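Local coordinates for YUKD protein (Bacillus subtilis, PDB 2BPS) that is required for secretion of YukE, probably as a ubiquitin-like component or regulator of the ESX/ESAT-6-like secretion system, at residues D6-L11 with V18-L23; H13-V18 with Q38-S43; P28-I33 with E48-R53; V55-V60 with G71-D76. All blocks are in the same frame, centred on the assembly; numbering follows the deposited sequence.

Contact 1: D6-L11 with V18-L23; sequences DITIDL and VFDLRL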
loop_
_atom_site.group_PDB
_atom_site.type_symbol
_atom_site.label_atom_id
_atom_site.label_comp_id
_atom_site.label_asym_id
_atom_site.label_seq_id
_atom_site.Cartn_x
_atom_site.Cartn_y
_atom_site.Cartn_z
ATOM N N ASP A 6 8.653 -7.196 -1.156
ATOM C CA ASP A 6 8.562 -6.898 0.266
ATOM C C ASP A 6 8.457 -5.405 0.404
ATOM O O ASP A 6 9.373 -4.684 0.029
ATOM C CB ASP A 6 9.813 -7.347 0.999
ATOM C CG ASP A 6 9.841 -8.825 1.243
ATOM O OD1 ASP A 6 10.806 -9.282 1.883
ATOM O OD2 ASP A 6 8.908 -9.529 0.806
ATOM N N ILE A 7 7.351 -4.932 0.952
ATOM C CA ILE A 7 7.174 -3.499 1.114
ATOM C C ILE A 7 6.749 -3.164 2.536
ATOM O O ILE A 7 6.623 -4.057 3.380
ATOM C CB ILE A 7 6.128 -2.968 0.113
ATOM C CG1 ILE A 7 4.782 -3.659 0.350
ATOM C CG2 ILE A 7 6.628 -3.204 -1.304
ATOM C CD1 ILE A 7 3.686 -3.228 -0.597
ATOM N N THR A 8 6.554 -1.873 2.797
ATOM C CA THR A 8 6.122 -1.409 4.107
ATOM C C THR A 8 4.883 -0.552 3.954
ATOM O O THR A 8 4.840 0.330 3.093
ATOM C CB THR A 8 7.182 -0.557 4.770
ATOM O OG1 THR A 8 8.359 -1.330 4.922
ATOM C CG2 THR A 8 6.730 -0.104 6.125
ATOM N N ILE A 9 3.875 -0.806 4.781
ATOM C CA ILE A 9 2.661 -0.019 4.725
ATOM C C ILE A 9 2.611 0.909 5.934
ATOM O O ILE A 9 2.786 0.475 7.075
ATOM C CB ILE A 9 1.435 -0.914 4.699
ATOM C CG1 ILE A 9 1.624 -2.008 3.636
ATOM C CG2 ILE A 9 0.202 -0.082 4.413
ATOM C CD1 ILE A 9 2.045 -1.511 2.250
ATOM N N ASP A 10 2.380 2.193 5.670
ATOM C CA ASP A 10 2.332 3.208 6.712
ATOM C C ASP A 10 0.946 3.846 6.852
ATOM O O ASP A 10 0.482 4.552 5.966
ATOM C CB ASP A 10 3.387 4.273 6.403
ATOM C CG ASP A 10 3.568 5.276 7.527
ATOM O OD1 ASP A 10 4.627 5.945 7.541
ATOM O OD2 ASP A 10 2.664 5.411 8.389
ATOM N N LEU A 11 0.288 3.587 7.978
ATOM C CA LEU A 11 -1.034 4.141 8.246
ATOM C C LEU A 11 -0.916 5.448 9.033
ATOM O O LEU A 11 -1.676 5.700 9.972
ATOM C CB LEU A 11 -1.876 3.135 9.034
ATOM C CG LEU A 11 -2.182 1.832 8.293
ATOM C CD1 LEU A 11 -2.805 0.838 9.244
ATOM C CD2 LEU A 11 -3.109 2.111 7.128
ATOM N N VAL A 18 2.457 0.811 11.512
ATOM C CA VAL A 18 3.305 0.514 10.369
ATOM C C VAL A 18 3.663 -0.960 10.334
ATOM O O VAL A 18 4.244 -1.471 11.285
ATOM C CB VAL A 18 4.613 1.295 10.452
ATOM C CG1 VAL A 18 5.551 0.851 9.357
ATOM C CG2 VAL A 18 4.334 2.765 10.366
ATOM N N PHE A 19 3.332 -1.646 9.246
ATOM C CA PHE A 19 3.671 -3.057 9.161
ATOM C C PHE A 19 4.313 -3.398 7.828
ATOM O O PHE A 19 4.219 -2.630 6.881
ATOM C CB PHE A 19 2.430 -3.915 9.370
ATOM C CG PHE A 19 1.400 -3.750 8.308
ATOM C CD1 PHE A 19 0.614 -2.611 8.257
ATOM C CD2 PHE A 19 1.209 -4.741 7.352
ATOM C CE1 PHE A 19 -0.359 -2.460 7.265
ATOM C CE2 PHE A 19 0.242 -4.596 6.359
ATOM C CZ PHE A 19 -0.545 -3.455 6.315
ATOM N N ASP A 20 4.982 -4.545 7.767
ATOM C CA ASP A 20 5.620 -4.987 6.534
ATOM C C ASP A 20 4.731 -6.022 5.850
ATOM O O ASP A 20 4.026 -6.791 6.511
ATOM C CB ASP A 20 7.013 -5.562 6.817
ATOM C CG ASP A 20 8.024 -4.479 7.160
ATOM O OD1 ASP A 20 7.733 -3.297 6.873
ATOM O OD2 ASP A 20 9.107 -4.797 7.700
ATOM N N LEU A 21 4.770 -6.043 4.523
ATOM C CA LEU A 21 3.928 -6.950 3.751
ATOM C C LEU A 21 4.648 -7.536 2.540
ATOM O O LEU A 21 5.432 -6.852 1.891
ATOM C CB LEU A 21 2.684 -6.172 3.290
ATOM C CG LEU A 21 1.420 -6.753 2.646
ATOM C CD1 LEU A 21 1.267 -6.197 1.236
ATOM C CD2 LEU A 21 1.463 -8.258 2.674
ATOM N N ARG A 22 4.397 -8.810 2.259
ATOM C CA ARG A 22 4.964 -9.466 1.087
ATOM C C ARG A 22 3.811 -9.997 0.247
ATOM O O ARG A 22 3.044 -10.853 0.699
ATOM C CB ARG A 22 5.868 -10.641 1.456
ATOM C CG ARG A 22 6.234 -11.477 0.222
ATOM C CD ARG A 22 7.135 -12.643 0.551
ATOM N NE ARG A 22 8.449 -12.191 0.990
ATOM C CZ ARG A 22 9.414 -13.002 1.404
ATOM N NH1 ARG A 22 10.580 -12.505 1.781
ATOM N NH2 ARG A 22 9.213 -14.311 1.444
ATOM N N LEU A 23 3.690 -9.493 -0.974
ATOM C CA LEU A 23 2.624 -9.933 -1.857
ATOM C C LEU A 23 3.076 -9.869 -3.308
ATOM O O LEU A 23 4.121 -9.299 -3.622
ATOM C CB LEU A 23 1.378 -9.059 -1.668
ATOM C CG LEU A 23 1.310 -7.734 -2.429
ATOM C CD1 LEU A 23 -0.048 -7.092 -2.187
ATOM C CD2 LEU A 23 2.435 -6.817 -1.984
#

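Contact 2: H13-V18 with Q38-S43; sequences HYNGSV and QAQSVS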
loop_
_atom_site.group_PDB
_atom_site.type_symbol
_atom_site.label_atom_id
_atom_site.label_comp_id
_atom_site.label_asym_id
_atom_site.label_seq_id
_atom_site.Cartn_x
_atom_site.Cartn_y
_atom_site.Cartn_z
ATOM N N HIS A 13 -1.786 8.440 8.315
ATOM C CA HIS A 13 -3.047 9.184 8.258
ATOM C C HIS A 13 -4.229 8.477 8.908
ATOM O O HIS A 13 -5.384 8.805 8.629
ATOM C CB HIS A 13 -3.408 9.500 6.801
ATOM C CG HIS A 13 -2.373 10.306 6.084
ATOM N ND1 HIS A 13 -2.312 10.386 4.708
ATOM C CD2 HIS A 13 -1.336 11.042 6.550
ATOM C CE1 HIS A 13 -1.278 11.129 4.359
ATOM N NE2 HIS A 13 -0.668 11.539 5.458
ATOM N N TYR A 14 -3.957 7.491 9.751
ATOM C CA TYR A 14 -5.034 6.781 10.423
ATOM C C TYR A 14 -4.624 6.489 11.864
ATOM O O TYR A 14 -4.300 7.419 12.601
ATOM C CB TYR A 14 -5.378 5.508 9.652
ATOM C CG TYR A 14 -5.919 5.794 8.267
ATOM C CD1 TYR A 14 -5.069 6.133 7.212
ATOM C CD2 TYR A 14 -7.283 5.780 8.020
ATOM C CE1 TYR A 14 -5.576 6.457 5.942
ATOM C CE2 TYR A 14 -7.800 6.101 6.757
ATOM C CZ TYR A 14 -6.939 6.440 5.731
ATOM O OH TYR A 14 -7.443 6.784 4.504
ATOM N N ASN A 15 -4.620 5.229 12.289
ATOM C CA ASN A 15 -4.221 4.950 13.670
ATOM C C ASN A 15 -2.712 5.115 13.852
ATOM O O ASN A 15 -2.199 5.006 14.963
ATOM C CB ASN A 15 -4.644 3.544 14.102
ATOM C CG ASN A 15 -3.944 2.462 13.315
ATOM O OD1 ASN A 15 -2.937 2.716 12.637
ATOM N ND2 ASN A 15 -4.461 1.235 13.408
ATOM N N GLY A 16 -2.012 5.364 12.744
ATOM C CA GLY A 16 -0.572 5.580 12.775
ATOM C C GLY A 16 0.362 4.381 12.853
ATOM O O GLY A 16 1.564 4.557 13.081
ATOM N N SER A 17 -0.148 3.166 12.667
ATOM C CA SER A 17 0.733 2.005 12.747
ATOM C C SER A 17 1.550 1.778 11.466
ATOM O O SER A 17 1.372 2.472 10.459
ATOM C CB SER A 17 -0.069 0.750 13.115
ATOM O OG SER A 17 -1.245 0.640 12.340
ATOM N N VAL A 18 2.457 0.811 11.512
ATOM C CA VAL A 18 3.305 0.514 10.369
ATOM C C VAL A 18 3.663 -0.960 10.334
ATOM O O VAL A 18 4.244 -1.471 11.285
ATOM C CB VAL A 18 4.613 1.295 10.452
ATOM C CG1 VAL A 18 5.551 0.851 9.357
ATOM C CG2 VAL A 18 4.334 2.765 10.366
ATOM N N GLN A 38 -7.648 -5.467 7.338
ATOM C CA GLN A 38 -7.830 -6.795 7.930
ATOM C C GLN A 38 -6.808 -6.953 9.062
ATOM O O GLN A 38 -7.159 -7.220 10.201
ATOM C CB GLN A 38 -7.608 -7.906 6.881
ATOM C CG GLN A 38 -8.691 -8.036 5.782
ATOM C CD GLN A 38 -8.412 -9.155 4.729
ATOM O OE1 GLN A 38 -8.084 -10.295 5.076
ATOM N NE2 GLN A 38 -8.569 -8.821 3.445
ATOM N N ALA A 39 -5.539 -6.752 8.739
ATOM C CA ALA A 39 -4.449 -6.896 9.700
ATOM C C ALA A 39 -4.416 -5.956 10.914
ATOM O O ALA A 39 -4.126 -6.399 12.025
ATOM C CB ALA A 39 -3.113 -6.809 8.960
ATOM N N GLN A 40 -4.694 -4.669 10.713
ATOM C CA GLN A 40 -4.635 -3.710 11.811
ATOM C C GLN A 40 -5.968 -3.319 12.421
ATOM O O GLN A 40 -7.033 -3.591 11.862
ATOM C CB GLN A 40 -3.889 -2.449 11.370
ATOM C CG GLN A 40 -2.552 -2.219 12.092
ATOM C CD GLN A 40 -1.436 -3.179 11.657
ATOM O OE1 GLN A 40 -1.594 -4.403 11.669
ATOM N NE2 GLN A 40 -0.294 -2.614 11.286
ATOM N N SER A 41 -5.889 -2.678 13.586
ATOM C CA SER A 41 -7.070 -2.235 14.328
ATOM C C SER A 41 -7.458 -0.840 13.882
ATOM O O SER A 41 -7.484 0.103 14.678
ATOM C CB SER A 41 -6.769 -2.209 15.825
ATOM O OG SER A 41 -6.256 -3.454 16.262
ATOM N N VAL A 42 -7.774 -0.714 12.605
ATOM C CA VAL A 42 -8.113 0.578 12.054
ATOM C C VAL A 42 -9.598 0.919 12.124
ATOM O O VAL A 42 -10.382 0.629 11.216
ATOM C CB VAL A 42 -7.595 0.655 10.619
ATOM C CG1 VAL A 42 -8.061 -0.554 9.859
ATOM C CG2 VAL A 42 -8.034 1.925 9.968
ATOM N N SER A 43 -9.972 1.543 13.232
ATOM C CA SER A 43 -11.344 1.963 13.455
ATOM C C SER A 43 -11.483 3.283 12.714
ATOM O O SER A 43 -11.498 4.343 13.346
ATOM C CB SER A 43 -11.573 2.179 14.960
ATOM O OG SER A 43 -12.894 2.610 15.256
#

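Contact 3: P28-I33 with E48-R53; sequences PVKKVI and EGHWIR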
loop_
_atom_site.group_PDB
_atom_site.type_symbol
_atom_site.label_atom_id
_atom_site.label_comp_id
_atom_site.label_asym_id
_atom_site.label_seq_id
_atom_site.Cartn_x
_atom_site.Cartn_y
_atom_site.Cartn_z
ATOM N N PRO A 28 -3.418 -4.928 -7.423
ATOM C CA PRO A 28 -3.736 -3.501 -7.552
ATOM C C PRO A 28 -3.246 -2.792 -6.294
ATOM O O PRO A 28 -3.415 -3.301 -5.182
ATOM C CB PRO A 28 -5.262 -3.482 -7.624
ATOM C CG PRO A 28 -5.605 -4.838 -8.157
ATOM C CD PRO A 28 -4.656 -5.730 -7.410
ATOM N N VAL A 29 -2.644 -1.623 -6.460
ATOM C CA VAL A 29 -2.160 -0.866 -5.316
ATOM C C VAL A 29 -3.191 -0.945 -4.189
ATOM O O VAL A 29 -2.860 -0.936 -3.004
ATOM C CB VAL A 29 -1.922 0.599 -5.718
ATOM C CG1 VAL A 29 -1.678 1.456 -4.490
ATOM C CG2 VAL A 29 -0.727 0.674 -6.650
ATOM N N LYS A 30 -4.447 -1.058 -4.589
ATOM C CA LYS A 30 -5.568 -1.144 -3.672
ATOM C C LYS A 30 -5.493 -2.320 -2.693
ATOM O O LYS A 30 -5.878 -2.182 -1.528
ATOM C CB LYS A 30 -6.851 -1.220 -4.496
ATOM C CG LYS A 30 -8.115 -1.480 -3.713
ATOM C CD LYS A 30 -9.339 -1.338 -4.610
ATOM C CE LYS A 30 -9.223 -2.204 -5.856
ATOM N NZ LYS A 30 -10.401 -2.026 -6.736
ATOM N N LYS A 31 -4.997 -3.469 -3.154
ATOM C CA LYS A 31 -4.908 -4.654 -2.293
ATOM C C LYS A 31 -4.228 -4.356 -0.970
ATOM O O LYS A 31 -4.618 -4.884 0.067
ATOM C CB LYS A 31 -4.141 -5.785 -2.976
ATOM C CG LYS A 31 -4.954 -7.053 -3.226
ATOM C CD LYS A 31 -5.715 -7.526 -1.996
ATOM C CE LYS A 31 -6.596 -8.729 -2.336
ATOM N NZ LYS A 31 -7.568 -9.042 -1.241
ATOM N N VAL A 32 -3.188 -3.534 -1.021
ATOM C CA VAL A 32 -2.465 -3.154 0.179
ATOM C C VAL A 32 -3.444 -2.587 1.209
ATOM O O VAL A 32 -3.266 -2.768 2.415
ATOM C CB VAL A 32 -1.384 -2.081 -0.133
ATOM C CG1 VAL A 32 -1.003 -1.336 1.134
ATOM C CG2 VAL A 32 -0.152 -2.739 -0.717
ATOM N N ILE A 33 -4.485 -1.911 0.730
ATOM C CA ILE A 33 -5.456 -1.314 1.630
ATOM C C ILE A 33 -6.400 -2.333 2.279
ATOM O O ILE A 33 -6.700 -2.244 3.482
ATOM C CB ILE A 33 -6.256 -0.230 0.912
ATOM C CG1 ILE A 33 -5.296 0.798 0.319
ATOM C CG2 ILE A 33 -7.156 0.492 1.896
ATOM C CD1 ILE A 33 -5.981 1.893 -0.434
ATOM N N GLU A 48 -11.988 7.122 0.454
ATOM C CA GLU A 48 -12.336 6.828 -0.923
ATOM C C GLU A 48 -11.210 7.272 -1.846
ATOM O O GLU A 48 -10.367 8.083 -1.464
ATOM C CB GLU A 48 -13.643 7.544 -1.274
ATOM C CG GLU A 48 -13.993 7.573 -2.752
ATOM C CD GLU A 48 -13.703 8.921 -3.396
ATOM O OE1 GLU A 48 -13.806 9.023 -4.640
ATOM O OE2 GLU A 48 -13.378 9.877 -2.657
ATOM N N GLY A 49 -11.193 6.734 -3.058
ATOM C CA GLY A 49 -10.159 7.097 -4.005
ATOM C C GLY A 49 -9.011 6.115 -3.947
ATOM O O GLY A 49 -8.393 5.803 -4.966
ATOM N N HIS A 50 -8.733 5.621 -2.745
ATOM C CA HIS A 50 -7.651 4.672 -2.529
ATOM C C HIS A 50 -6.329 5.181 -3.103
ATOM O O HIS A 50 -5.731 4.553 -3.972
ATOM C CB HIS A 50 -8.001 3.320 -3.159
ATOM C CG HIS A 50 -9.185 2.650 -2.532
ATOM N ND1 HIS A 50 -9.426 2.682 -1.174
ATOM C CD2 HIS A 50 -10.170 1.892 -3.071
ATOM C CE1 HIS A 50 -10.508 1.972 -0.903
ATOM N NE2 HIS A 50 -10.977 1.481 -2.037
ATOM N N TRP A 51 -5.868 6.324 -2.611
ATOM C CA TRP A 51 -4.620 6.884 -3.102
ATOM C C TRP A 51 -3.446 6.549 -2.185
ATOM O O TRP A 51 -3.546 6.619 -0.951
ATOM C CB TRP A 51 -4.744 8.404 -3.284
ATOM C CG TRP A 51 -5.827 8.793 -4.247
ATOM C CD1 TRP A 51 -7.131 9.068 -3.945
ATOM C CD2 TRP A 51 -5.722 8.882 -5.675
ATOM N NE1 TRP A 51 -7.845 9.319 -5.095
ATOM C CE2 TRP A 51 -7.005 9.211 -6.170
ATOM C CE3 TRP A 51 -4.673 8.711 -6.583
ATOM C CZ2 TRP A 51 -7.266 9.374 -7.534
ATOM C CZ3 TRP A 51 -4.932 8.874 -7.945
ATOM C CH2 TRP A 51 -6.219 9.201 -8.404
ATOM N N ILE A 52 -2.338 6.171 -2.820
ATOM C CA ILE A 52 -1.101 5.795 -2.144
ATOM C C ILE A 52 0.048 6.689 -2.567
ATOM O O ILE A 52 0.136 7.122 -3.714
ATOM C CB ILE A 52 -0.702 4.323 -2.471
ATOM C CG1 ILE A 52 -1.416 3.369 -1.523
ATOM C CG2 ILE A 52 0.804 4.135 -2.387
ATOM C CD1 ILE A 52 -2.895 3.319 -1.730
ATOM N N ARG A 53 0.936 6.947 -1.622
ATOM C CA ARG A 53 2.107 7.766 -1.874
ATOM C C ARG A 53 3.321 6.923 -1.576
ATOM O O ARG A 53 3.443 6.407 -0.471
ATOM C CB ARG A 53 2.119 8.966 -0.943
ATOM C CG ARG A 53 3.396 9.743 -1.008
ATOM C CD ARG A 53 3.533 10.695 0.166
ATOM N NE ARG A 53 4.814 11.387 0.086
ATOM C CZ ARG A 53 5.549 11.735 1.132
ATOM N NH1 ARG A 53 6.705 12.356 0.947
ATOM N NH2 ARG A 53 5.130 11.460 2.362
#

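Contact 4: V55-V60 with G71-D76; sequences VNKDKV and GITNGD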
loop_
_atom_site.group_PDB
_atom_site.type_symbol
_atom_site.label_atom_id
_atom_site.label_comp_id
_atom_site.label_asym_id
_atom_site.label_seq_id
_atom_site.Cartn_x
_atom_site.Cartn_y
_atom_site.Cartn_z
ATOM N N VAL A 55 6.428 7.001 -0.375
ATOM C CA VAL A 55 7.258 7.912 0.380
ATOM C C VAL A 55 8.686 8.099 -0.119
ATOM O O VAL A 55 9.121 9.221 -0.385
ATOM C CB VAL A 55 7.288 7.462 1.834
ATOM C CG1 VAL A 55 8.081 8.437 2.665
ATOM C CG2 VAL A 55 5.859 7.334 2.345
ATOM N N ASN A 56 9.414 6.999 -0.234
ATOM C CA ASN A 56 10.800 7.044 -0.667
ATOM C C ASN A 56 10.967 7.560 -2.092
ATOM O O ASN A 56 12.079 7.889 -2.513
ATOM C CB ASN A 56 11.431 5.651 -0.525
ATOM C CG ASN A 56 10.639 4.560 -1.242
ATOM O OD1 ASN A 56 11.044 4.069 -2.294
ATOM N ND2 ASN A 56 9.504 4.178 -0.666
ATOM N N LYS A 57 9.870 7.636 -2.833
ATOM C CA LYS A 57 9.939 8.113 -4.199
ATOM C C LYS A 57 9.077 9.325 -4.417
ATOM O O LYS A 57 8.976 9.815 -5.532
ATOM C CB LYS A 57 9.519 7.012 -5.166
ATOM C CG LYS A 57 10.577 5.955 -5.358
ATOM C CD LYS A 57 10.062 4.793 -6.175
ATOM C CE LYS A 57 11.129 3.695 -6.305
ATOM N NZ LYS A 57 10.571 2.418 -6.857
ATOM N N ASP A 58 8.436 9.805 -3.365
ATOM C CA ASP A 58 7.589 10.976 -3.498
ATOM C C ASP A 58 6.693 10.970 -4.745
ATOM O O ASP A 58 6.690 11.920 -5.530
ATOM C CB ASP A 58 8.459 12.221 -3.513
ATOM C CG ASP A 58 8.153 13.134 -2.373
ATOM O OD1 ASP A 58 6.984 13.564 -2.283
ATOM O OD2 ASP A 58 9.070 13.413 -1.570
ATOM N N LYS A 59 5.951 9.891 -4.940
ATOM C CA LYS A 59 5.037 9.806 -6.064
ATOM C C LYS A 59 3.734 9.117 -5.630
ATOM O O LYS A 59 3.751 8.121 -4.905
ATOM C CB LYS A 59 5.688 9.065 -7.238
ATOM C CG LYS A 59 4.742 8.892 -8.425
ATOM C CD LYS A 59 5.491 8.643 -9.713
ATOM C CE LYS A 59 4.530 8.506 -10.893
ATOM N NZ LYS A 59 5.222 8.601 -12.219
ATOM N N VAL A 60 2.603 9.664 -6.055
ATOM C CA VAL A 60 1.315 9.096 -5.691
ATOM C C VAL A 60 0.723 8.248 -6.825
ATOM O O VAL A 60 0.877 8.578 -8.001
ATOM C CB VAL A 60 0.331 10.212 -5.295
ATOM C CG1 VAL A 60 -1.076 9.671 -5.245
ATOM C CG2 VAL A 60 0.711 10.777 -3.938
ATOM N N GLY A 71 6.206 0.368 -10.700
ATOM C CA GLY A 71 7.607 0.207 -10.360
ATOM C C GLY A 71 7.824 0.015 -8.873
ATOM O O GLY A 71 8.938 0.130 -8.383
ATOM N N ILE A 72 6.750 -0.277 -8.151
ATOM C CA ILE A 72 6.830 -0.495 -6.718
ATOM C C ILE A 72 7.546 -1.818 -6.434
ATOM O O ILE A 72 7.116 -2.873 -6.889
ATOM C CB ILE A 72 5.406 -0.473 -6.124
ATOM C CG1 ILE A 72 4.892 0.968 -6.166
ATOM C CG2 ILE A 72 5.393 -1.048 -4.715
ATOM C CD1 ILE A 72 3.458 1.137 -5.773
ATOM N N THR A 73 8.650 -1.751 -5.693
ATOM C CA THR A 73 9.451 -2.940 -5.373
ATOM C C THR A 73 9.861 -2.998 -3.921
ATOM O O THR A 73 9.554 -2.097 -3.142
ATOM C CB THR A 73 10.755 -2.966 -6.161
ATOM O OG1 THR A 73 10.746 -1.885 -7.098
ATOM C CG2 THR A 73 10.927 -4.303 -6.879
ATOM N N ASN A 74 10.598 -4.048 -3.577
ATOM C CA ASN A 74 11.059 -4.230 -2.214
ATOM C C ASN A 74 11.695 -2.944 -1.726
ATOM O O ASN A 74 12.335 -2.246 -2.501
ATOM C CB ASN A 74 12.076 -5.365 -2.149
ATOM C CG ASN A 74 11.847 -6.410 -3.225
ATOM O OD1 ASN A 74 12.166 -6.184 -4.391
ATOM N ND2 ASN A 74 11.279 -7.550 -2.846
ATOM N N GLY A 75 11.502 -2.627 -0.448
ATOM C CA GLY A 75 12.078 -1.419 0.108
ATOM C C GLY A 75 11.112 -0.254 0.094
ATOM O O GLY A 75 11.188 0.620 0.961
ATOM N N ASP A 76 10.210 -0.226 -0.885
ATOM C CA ASP A 76 9.220 0.847 -0.990
ATOM C C ASP A 76 8.304 0.944 0.236
ATOM O O ASP A 76 7.901 -0.064 0.826
ATOM C CB ASP A 76 8.355 0.665 -2.249
ATOM C CG ASP A 76 9.086 1.047 -3.518
ATOM O OD1 ASP A 76 10.256 1.469 -3.401
ATOM O OD2 ASP A 76 8.496 0.932 -4.618
#

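Contact 1: D6-L11 with V18-L23
Ile-9 lays its branched side chain over one face of the Phe-19 ring, with CB 3.9 Å from the ring centroid and 28° off the normal, a CH-pi contact. Ile-9 CB is nearest to Phe-19 CE1 and CZ, while its CG1 leans toward CZ. With CG between its backbone N and carbonyl carbon (chi1 65°), the Phe-19 ring leans toward its strand partner, and the two side chains run side by side in the same direction. Further along this face, Ile-7 CD1 lies 4.0 Å from Leu-23 CD2 and 4.2 Å from Leu-21 CD1. Ile-7 with Leu-21 and Ile-9 with Phe-19 are hydrogen-bonded antiparallel pairs of the N-terminal beta hairpin of the ubiquitin-like fold; Ile-7 N reaches Leu-21 O at 2.9 Å. Opposite the apolar face, Arg-22 grips Asp-6 side-on: NE meets OD2 at 2.7 Å and NH1 meets OD1 at 3.2 Å. Both bonds use syn lone pairs, and carboxylate and guanidinium are nearly coplanar, 11° apart. Thr-8 OG1 donates to Asp-20 OD1 (2.8 Å) from above the carboxylate plane, and Thr-8 CG2 touches Val-18 CG1. Asp-10 turns its OD1 to a salt bridge with Arg-77 of strand 77-80, while Val-32 of helix 31-39 covers Ile-7 and Ile-9.

Contact 2: H13-V18 with Q38-S43
The Tyr-14 ring meets the Val-42 methyl CG2 obliquely, its CD2 4.4 Å from that carbon, so this apolar touch is a light one. A second flat group, the Asn-15 amide, is held more firmly. Its OD1 accepts from Ser-17 N at 2.8 Å and from Ser-17 OG at 2.7 Å, both donors coming from the same face of the amide plane and tilted out of it. The bond from the backbone N closes an Asx turn and fixes the rotation of the amide. ND2 is thereby aimed across the gap at Ser-41 O, 3.5 Å away, in a weak hydrogen bond. Ser-17 OG, with chi1 at 47° set between the backbone N and the carbonyl carbon, also rests 3.2 Å from Gln-40 CG, where the Gln-40 chain bends at chi2. Gln-40 is where the backbone leaves helical geometry, and Ser-41 centres an inverse gamma turn just beyond. The contact thus joins the hairpin loop between strands 4-10 and 18-24 to the C-terminal exit of helix 31-39, at the protein surface. Beneath it, Trp-37 of that helix packs edge-to-face with the Tyr-14 ring, Tyr-14 OH bonds to Leu-81 O and Arg-47 N, and Ile-80 of strand 77-80 also touches Tyr-14.

Contact 3: P28-I33 with E48-R53
Val-29 places CG1 anti to its backbone N (chi1 169°), and Ile-52 places CG1 anti to its carbonyl carbon (chi1 -85°), which brings the two branches tip to tip. Val-29 CG1 lies 3.5 Å from Ile-52 CG1 and equally near Ile-52 CD1, with Ile-52 CB only slightly farther away. Four residues on, Ile-33 slides past Ile-52 in the opposite direction, and their CD1 atoms meet at 3.6 Å. The same Ile-33 methyl also reaches His-50, lying 3.6 Å from ND1 and close to CB, so it fills the angle between the histidine and Ile-52. His-50 is approached again on its CD2 corner, where the aliphatic part of Lys-30 crosses it obliquely and CD comes to 3.7 Å. Both contacts strike the imidazole at a slant. Beyond this, Lys-30 bends at chi3, and its NZ has a long, weak ion pair with Glu-64.

The pairing lays the start of helix 31-39 against the beginning of strand 51-54, one of the inner strands of the sheet, in the helix-on-sheet core of the ubiquitin-like fold. Leu-78 of strand 77-80 also packs on Ile-52, and Leu-67 and Cys-70 touch Val-29. No hydrogen bond crosses between the two segments. Attachment here rests on dispersion and on the burial of Val-29, Ile-33 and Ile-52, whereas Lys-30 and His-50 form a partly exposed margin at which hydrocarbon meets an aromatic ring that can carry charge.

Contact 4: V55-V60 with G71-D76
Asp-76 and Asn-56 form the close part of this contact: the Asn-56 side chain crosses that of Asp-76 at about a right angle and lies against its backbone, amide and carboxylate planes 39° apart. Asp-76 is buried, and its carboxylate is fixed mainly from its own loop. Its CG stands beside its backbone N (chi1 -75°), and OD2 accepts from Thr-73 N at 2.9 Å, the donor lying well above the carboxylate plane. The backbone bond from Asp-76 N to Thr-73 O (3.0 Å) closes a type II beta turn, with Gly-75, at positive phi, in its third position.

The looser part is carried by Lys-57. Its chain is extended beyond CG and reaches over the surface, so that NZ stops 3.4 Å from Asp-76 OD2, a weak salt bridge. Gly-71 O is also near, 3.2 Å from Lys-57 NZ, though at a poor angle for a hydrogen bond; Thr-73 OG1 donates to that carbonyl oxygen at 3.0 Å. Around Lys-57, Asn-56, Gly-71 and Thr-73 are likewise exposed.

The contact joins the 3-10 turn at 55-57, which leads through a G1 beta bulge at Asp-58 and Lys-59 into strand 59-62, to the loop before strand 77-80. Asp-76 also touches Val-54, and its backbone bonds to Thr-8. No apolar side-chain pair links the two segments. Cohesion here is polar, and the lysine ammonium would partly offset the negative charge of a carboxylate whose OD2 is already bound to a backbone N-H.

In the fold
Contact 1 and contact 3 meet through Val-32, whose CG1 lies 3.3 Å from Ile-9 CD1 and whose CG2 lies 3.9 Å from Ile-7 CD1; they sit on opposite sides of the chain's centre, with helix 31-39 joining them. Contact 2 interleaves with contact 1 along the chain and shares Val-18 with it, and Leu-11 N lies 2.9 Å from Ser-17 O at the hairpin end. The loop of contact 4 meets strand 4-10 of contact 1 where it enters strand 77-80, with Thr-8 N 3.0 Å from Asp-76 O in a probable hydrogen bond, and contact 4 meets contact 3 along strands 51-54 and 59-62. Contacts 2 and 4 are the most distant pair, their centres about 20 Å apart, and do not touch.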